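PDB 5E9T: UDP-N-acetylglucosamine--peptide N-acetylglucosaminyltransferase stabilizing protein GtfB from Streptococcus gordonii, which binds the serine-rich repeat adhesin GspB and, in complex with the glycosyltransferase GtfA, supports attachment of the first GlcNAc residues to it. Local coordinates for residues 310-320 with 332-340. Residues are numbered along the deposited sequence; the frame is centred on the assembly and turned at random.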
# COMPACT_ATOMS: atom_id res chain seq x y z
N LEU B 310 -36.81 34.55 -30.03
CA LEU B 310 -36.42 33.15 -30.11
C LEU B 310 -36.43 32.52 -28.72
O LEU B 310 -35.82 33.06 -27.78
CB LEU B 310 -35.03 33.05 -30.74
CG LEU B 310 -34.64 31.83 -31.57
CD1 LEU B 310 -35.53 31.70 -32.80
CD2 LEU B 310 -33.17 31.95 -31.98
N VAL B 311 -37.13 31.40 -28.57
CA VAL B 311 -37.10 30.64 -27.33
C VAL B 311 -35.75 29.96 -27.20
O VAL B 311 -35.20 29.44 -28.18
CB VAL B 311 -38.24 29.61 -27.29
CG1 VAL B 311 -38.23 28.84 -25.97
CG2 VAL B 311 -39.58 30.28 -27.52
N PHE B 312 -35.18 29.97 -25.99
CA PHE B 312 -33.87 29.37 -25.72
C PHE B 312 -34.04 28.29 -24.65
O PHE B 312 -34.35 28.60 -23.50
CB PHE B 312 -32.85 30.42 -25.27
CG PHE B 312 -32.34 31.29 -26.39
CD1 PHE B 312 -31.00 31.61 -26.48
CD2 PHE B 312 -33.19 31.78 -27.35
CE1 PHE B 312 -30.53 32.42 -27.52
CE2 PHE B 312 -32.73 32.57 -28.37
CZ PHE B 312 -31.40 32.89 -28.46
N ARG B 313 -33.82 27.04 -25.04
CA ARG B 313 -33.89 25.92 -24.11
C ARG B 313 -32.50 25.31 -23.97
O ARG B 313 -31.90 24.87 -24.95
CB ARG B 313 -34.89 24.87 -24.58
CG ARG B 313 -36.18 25.47 -25.06
CD ARG B 313 -37.36 24.60 -24.71
NE ARG B 313 -38.60 25.31 -24.97
CZ ARG B 313 -39.31 25.15 -26.08
NH1 ARG B 313 -38.90 24.31 -27.02
NH2 ARG B 313 -40.43 25.84 -26.25
N ILE B 314 -31.99 25.30 -22.74
CA ILE B 314 -30.69 24.74 -22.43
C ILE B 314 -30.88 23.65 -21.40
O ILE B 314 -31.61 23.81 -20.42
CB ILE B 314 -29.72 25.82 -21.92
CG1 ILE B 314 -29.60 26.91 -22.97
CG2 ILE B 314 -28.37 25.23 -21.56
CD1 ILE B 314 -28.36 27.68 -22.88
N ALA B 315 -30.21 22.52 -21.63
CA ALA B 315 -30.41 21.35 -20.79
C ALA B 315 -29.07 20.73 -20.42
O ALA B 315 -28.05 20.93 -21.08
CB ALA B 315 -31.30 20.32 -21.48
N ALA B 316 -29.12 20.00 -19.31
CA ALA B 316 -28.04 19.16 -18.84
C ALA B 316 -28.68 18.12 -17.94
O ALA B 316 -29.78 18.33 -17.43
CB ALA B 316 -26.98 19.95 -18.07
N LEU B 317 -28.00 16.99 -17.76
CA LEU B 317 -28.44 16.11 -16.69
C LEU B 317 -27.69 16.37 -15.40
O LEU B 317 -28.05 15.81 -14.36
CB LEU B 317 -28.33 14.64 -17.08
CG LEU B 317 -27.04 14.05 -17.63
CD1 LEU B 317 -27.01 12.58 -17.25
CD2 LEU B 317 -26.98 14.23 -19.14
N THR B 318 -26.68 17.24 -15.42
CA THR B 318 -26.07 17.76 -14.21
C THR B 318 -27.01 18.81 -13.62
O THR B 318 -28.12 19.05 -14.12
CB THR B 318 -24.69 18.37 -14.49
OG1 THR B 318 -24.85 19.70 -15.00
CG2 THR B 318 -23.93 17.54 -15.52
N GLU B 319 -26.56 19.48 -12.56
CA GLU B 319 -27.23 20.67 -12.08
C GLU B 319 -26.45 21.92 -12.47
O GLU B 319 -25.23 21.89 -12.62
CB GLU B 319 -27.43 20.65 -10.58
CG GLU B 319 -27.67 19.31 -9.99
CD GLU B 319 -27.94 19.40 -8.52
OE1 GLU B 319 -26.99 19.65 -7.76
OE2 GLU B 319 -29.11 19.23 -8.12
N MSE B 320 -27.19 23.00 -12.61
CA MSE B 320 -26.71 24.22 -13.22
C MSE B 320 -26.14 25.21 -12.17
O MSE B 320 -26.74 25.39 -11.11
CB MSE B 320 -27.87 24.82 -14.01
CG MSE B 320 -28.64 23.80 -14.82
SE MSE B 320 -29.69 24.65 -16.23
CE MSE B 320 -28.81 23.88 -17.79
N ASN B 332 -37.32 35.05 -21.71
CA ASN B 332 -36.93 34.64 -23.05
C ASN B 332 -36.26 33.27 -23.06
O ASN B 332 -36.18 32.64 -24.11
CB ASN B 332 -36.02 35.74 -23.61
CG ASN B 332 -35.34 35.39 -24.92
OD1 ASN B 332 -34.35 36.02 -25.28
ND2 ASN B 332 -35.86 34.40 -25.63
N VAL B 333 -35.79 32.81 -21.91
CA VAL B 333 -35.04 31.57 -21.80
C VAL B 333 -35.88 30.56 -21.03
O VAL B 333 -36.64 30.92 -20.12
CB VAL B 333 -33.68 31.83 -21.12
CG1 VAL B 333 -33.10 30.57 -20.54
CG2 VAL B 333 -32.71 32.47 -22.12
N VAL B 334 -35.79 29.29 -21.43
CA VAL B 334 -36.32 28.15 -20.67
C VAL B 334 -35.17 27.18 -20.42
O VAL B 334 -34.46 26.79 -21.36
CB VAL B 334 -37.46 27.43 -21.41
CG1 VAL B 334 -38.22 26.49 -20.46
CG2 VAL B 334 -38.41 28.42 -22.08
N LEU B 335 -34.99 26.77 -19.17
CA LEU B 335 -33.86 25.93 -18.78
C LEU B 335 -34.31 24.61 -18.15
O LEU B 335 -35.18 24.59 -17.27
CB LEU B 335 -32.92 26.67 -17.82
CG LEU B 335 -32.30 27.90 -18.47
CD1 LEU B 335 -31.23 28.53 -17.59
CD2 LEU B 335 -31.75 27.52 -19.84
N TYR B 336 -33.68 23.53 -18.59
CA TYR B 336 -33.99 22.17 -18.15
C TYR B 336 -32.76 21.61 -17.46
O TYR B 336 -31.70 21.46 -18.09
CB TYR B 336 -34.39 21.30 -19.34
CG TYR B 336 -35.67 21.72 -20.04
CD1 TYR B 336 -35.72 22.88 -20.82
CD2 TYR B 336 -36.82 20.95 -19.95
CE1 TYR B 336 -36.89 23.26 -21.46
CE2 TYR B 336 -37.99 21.32 -20.58
CZ TYR B 336 -38.02 22.48 -21.34
OH TYR B 336 -39.19 22.84 -21.97
N GLN B 337 -32.87 21.31 -16.17
CA GLN B 337 -31.73 20.81 -15.41
C GLN B 337 -32.02 19.41 -14.87
O GLN B 337 -33.16 19.07 -14.57
CB GLN B 337 -31.36 21.76 -14.27
CG GLN B 337 -32.21 21.66 -13.04
CD GLN B 337 -31.86 22.73 -12.03
OE1 GLN B 337 -31.22 23.73 -12.36
NE2 GLN B 337 -32.27 22.53 -10.78
N ASN B 338 -30.95 18.63 -14.74
CA ASN B 338 -31.04 17.18 -14.60
C ASN B 338 -32.08 16.64 -15.58
O ASN B 338 -33.07 16.02 -15.21
CB ASN B 338 -31.36 16.77 -13.16
CG ASN B 338 -30.21 17.03 -12.21
OD1 ASN B 338 -29.68 18.13 -12.14
ND2 ASN B 338 -29.80 16.00 -11.48
N ALA B 339 -31.80 16.87 -16.86
CA ALA B 339 -32.80 16.63 -17.89
C ALA B 339 -32.94 15.14 -18.15
O ALA B 339 -31.94 14.43 -18.33
CB ALA B 339 -32.43 17.37 -19.17
N SER B 340 -34.17 14.66 -18.16
CA SER B 340 -34.44 13.28 -18.52
C SER B 340 -34.12 13.03 -19.99
O SER B 340 -34.07 13.96 -20.81
CB SER B 340 -35.90 12.92 -18.23
OG SER B 340 -36.25 11.68 -18.82
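Phe-312 and Ile-314 exchange backbone hydrogen bonds with Val-334 and Tyr-336, as neighbouring parallel strands do. Val-334 N gives to Phe-312 O and Tyr-336 N to Ile-314 O (2.8 Å). In return, Ile-314 N reaches Val-334 O at 3.2 Å. Strands 311-315 and 333-336 run at 17° to each other. The pairing continues past both strands. Ala-316 N bonds to Tyr-336 O, then Ala-339 N to Ala-316 O and Asn-338 N to Thr-318 O (2.9 Å), which ties the two following loops together. At the other end the bond from Phe-312 N to Asn-332 O is weak. Asn-332 ND2 is also modelled as a donor to Leu-310 O, though this bond is bent and too short to be trusted in detail. CG of Asn-332 stands opposite its own backbone N (chi1 171°), which carries the amide towards that carbonyl.

Side chains meet on both faces of the pair. On the face of Phe-312, Ile-314, Val-333 and Leu-335, Leu-335 CD2 lies against Ile-314 CB at 3.4 Å, the two side chains alongside each other. Val-333 CG2 touches Phe-312 CB at 3.8 Å. Helix 300-306 covers part of this face through Leu-300 and Val-304. On the opposite face, Arg-313 runs beside Tyr-336, and its aliphatic CD makes the closest contact, 3.5 Å from Tyr-336 CE1. The guanidinium and phenol planes stand 84° apart. Leu-347 of helix 341-350 packs on both residues. Val-334 and Tyr-336 also touch Asn-447 of the GtfA chain.

Beyond the strands, Met-320 CG packs on Gln-337 CB at 3.4 Å. Strand 287-291 pairs with the other edge of 311-315, the middle strand of a three-stranded parallel sheet. Strand 333-336 is an outer strand within this chain. Strand 311-315, helix 322-325 and strand 333-336 form a beta-alpha-beta unit.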